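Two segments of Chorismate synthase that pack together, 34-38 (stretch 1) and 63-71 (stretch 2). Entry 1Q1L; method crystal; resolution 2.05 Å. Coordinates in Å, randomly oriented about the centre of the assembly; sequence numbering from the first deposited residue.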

# COMPACT_ATOMS: atom_id res chain seq x y z
N PRO A 34 -13.56 22.93 8.36
CA PRO A 34 -14.97 23.23 8.07
C PRO A 34 -15.34 22.56 6.74
O PRO A 34 -14.63 22.72 5.75
CB PRO A 34 -14.97 24.75 7.95
CG PRO A 34 -13.84 25.17 8.85
CD PRO A 34 -12.77 24.16 8.53
N LEU A 35 -16.43 21.81 6.72
CA LEU A 35 -16.87 21.13 5.50
C LEU A 35 -18.39 21.04 5.43
O LEU A 35 -19.04 20.67 6.41
CB LEU A 35 -16.28 19.71 5.45
CG LEU A 35 -16.58 18.85 4.21
CD1 LEU A 35 -15.94 19.47 2.97
CD2 LEU A 35 -16.04 17.44 4.42
N SER A 36 -18.95 21.37 4.27
CA SER A 36 -20.39 21.33 4.09
C SER A 36 -20.76 20.57 2.82
O SER A 36 -19.92 20.37 1.94
CB SER A 36 -20.95 22.75 3.99
OG SER A 36 -20.47 23.38 2.81
N GLU A 37 -22.01 20.14 2.73
CA GLU A 37 -22.47 19.43 1.55
C GLU A 37 -22.52 20.41 0.37
O GLU A 37 -22.26 20.03 -0.77
CB GLU A 37 -23.86 18.82 1.79
CG GLU A 37 -23.92 17.89 3.00
CD GLU A 37 -25.23 17.12 3.10
OE1 GLU A 37 -26.30 17.77 3.09
OE2 GLU A 37 -25.20 15.88 3.20
N GLU A 38 -22.85 21.67 0.64
CA GLU A 38 -22.94 22.67 -0.42
C GLU A 38 -21.62 22.81 -1.18
O GLU A 38 -21.62 22.94 -2.40
CB GLU A 38 -23.37 24.03 0.14
CG GLU A 38 -23.23 25.20 -0.83
CD GLU A 38 -23.74 24.89 -2.24
OE1 GLU A 38 -24.83 24.29 -2.37
OE2 GLU A 38 -23.04 25.24 -3.21
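Stretch 2 (63-71) TAEILSGVR

The contact between these two segments of chorismate synthase is a small, mixed one, with a single hydrogen bond from a strand backbone to a glutamate side chain at one end and an apolar leucine-valine pair at the other. It illustrates a general principle: a glutamate at the start of a helix can accept a backbone N-H of a neighbouring strand while aliphatic groups pack beside it.

Stretch 1 arrives in extended conformation, with Leu35 at phi/psi of -147/134° and Ser36 at -130/162°, and then turns into a helix at Glu37 (-69/-34°). Ser36 occupies the N-cap position, its side chain in the p rotamer and capping a backbone nitrogen just past the stretch. Stretch 2 is extended through Ala64, Glu65 and Ile66, is interrupted around Gly69, and resumes as strand at Val70 and Arg71. Gly69 adopts phi/psi of 85/-4°, where a CB would be jammed against the carbonyl oxygen of Ser68; the backbone itself calls for glycine there, independently of stretch 1.

The two segments run in opposite senses. Glu37 has its nearest CA in Ala64, with 6.4 Å between the two CA atoms, whereas Leu35 is matched with Val70, their CA atoms 7.3 Å apart. Moving forward along stretch 2 therefore means moving backward along stretch 1, from the helix start to the extended residues before it. Separations of this size leave room for side chains between the backbones, and side chains make most of the contact.

Glu37 supplies the polar anchor. Its CA-to-CB bond points toward stretch 2, and with chi1 in m and chi2 in t the carboxylate reaches the strand backbone. The N of Ile66 donates to OE2 of Glu37 across 2.7 Å, with an N-H...O angle of 158°, a short and nearly straight bond. The same oxygen lies 3.0 Å from CA of Glu65, a closeness that follows from its position beside the peptide linking Glu65 to Ile66. It is also 3.4 Å from the O of Ala64, but both atoms are acceptors, so this proximity is no hydrogen bond.

Ile66 contributes more than its amide. Its CA-to-CB bond points toward stretch 1, and the side chain, m at chi1 and t at chi2, brings CG1 to 3.7 Å from CG of Glu37, so the methylene part of the glutamate packs against the isoleucine whose N-H its carboxylate accepts. Farther out on the same side chain, CD1 of Ile66 approaches the backbone C of Ser36 at 4.2 Å.

At the other end the side chains make an apolar pair. Leu35 and Val70 direct their CA-to-CB bonds toward each other's stretch, and CD2 of Leu35 meets CG2 of Val70 at 4.0 Å; the other valine methyl, CG1, lies 3.8 Å from the O of Leu35. Altogether 272 Å² of surface is buried, counting both sides.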

# COMPACT_ATOMS: atom_id res chain seq x y z
N THR A 63 -26.31 15.69 -6.05
CA THR A 63 -26.11 16.14 -4.69
C THR A 63 -25.50 15.02 -3.87
O THR A 63 -25.81 13.84 -4.08
CB THR A 63 -27.44 16.58 -4.03
OG1 THR A 63 -28.43 15.57 -4.24
CG2 THR A 63 -27.91 17.90 -4.61
N ALA A 64 -24.63 15.39 -2.94
CA ALA A 64 -23.99 14.40 -2.09
C ALA A 64 -24.50 14.56 -0.67
O ALA A 64 -24.73 15.67 -0.20
CB ALA A 64 -22.49 14.59 -2.13
N GLU A 65 -24.69 13.43 -0.00
CA GLU A 65 -25.13 13.45 1.38
C GLU A 65 -23.95 12.96 2.19
O GLU A 65 -23.35 11.94 1.87
CB GLU A 65 -26.33 12.53 1.60
CG GLU A 65 -26.54 12.17 3.08
CD GLU A 65 -27.88 11.52 3.37
OE1 GLU A 65 -28.32 10.64 2.60
OE2 GLU A 65 -28.49 11.87 4.40
N ILE A 66 -23.58 13.70 3.23
CA ILE A 66 -22.48 13.29 4.08
C ILE A 66 -23.04 12.29 5.08
O ILE A 66 -23.96 12.61 5.83
CB ILE A 66 -21.85 14.48 4.82
CG1 ILE A 66 -21.22 15.45 3.80
CG2 ILE A 66 -20.81 13.99 5.82
CD1 ILE A 66 -20.54 16.66 4.43
N LEU A 67 -22.47 11.09 5.10
CA LEU A 67 -22.93 10.03 5.99
C LEU A 67 -22.13 9.90 7.29
O LEU A 67 -22.56 9.22 8.22
CB LEU A 67 -22.91 8.69 5.26
CG LEU A 67 -23.69 8.58 3.95
CD1 LEU A 67 -23.40 7.23 3.31
CD2 LEU A 67 -25.18 8.76 4.21
N SER A 68 -20.97 10.54 7.34
CA SER A 68 -20.13 10.46 8.53
C SER A 68 -18.91 11.33 8.39
O SER A 68 -18.65 11.88 7.32
CB SER A 68 -19.66 9.02 8.75
OG SER A 68 -18.67 8.66 7.80
N GLY A 69 -18.16 11.45 9.48
CA GLY A 69 -16.93 12.23 9.49
C GLY A 69 -17.07 13.71 9.73
O GLY A 69 -16.07 14.42 9.83
N VAL A 70 -18.31 14.20 9.83
CA VAL A 70 -18.53 15.62 10.03
C VAL A 70 -19.60 15.91 11.08
O VAL A 70 -20.68 15.32 11.06
CB VAL A 70 -18.96 16.30 8.72
CG1 VAL A 70 -19.14 17.80 8.94
CG2 VAL A 70 -17.92 16.03 7.63
N ARG A 71 -19.30 16.83 11.99
CA ARG A 71 -20.25 17.19 13.03
C ARG A 71 -20.15 18.69 13.28
O ARG A 71 -19.06 19.24 13.42
CB ARG A 71 -19.92 16.43 14.32
CG ARG A 71 -21.00 16.51 15.38
CD ARG A 71 -20.45 16.11 16.75
NE ARG A 71 -21.47 16.14 17.79
CZ ARG A 71 -21.22 16.23 19.10
NH1 ARG A 71 -19.96 16.32 19.53
NH2 ARG A 71 -22.21 16.24 19.97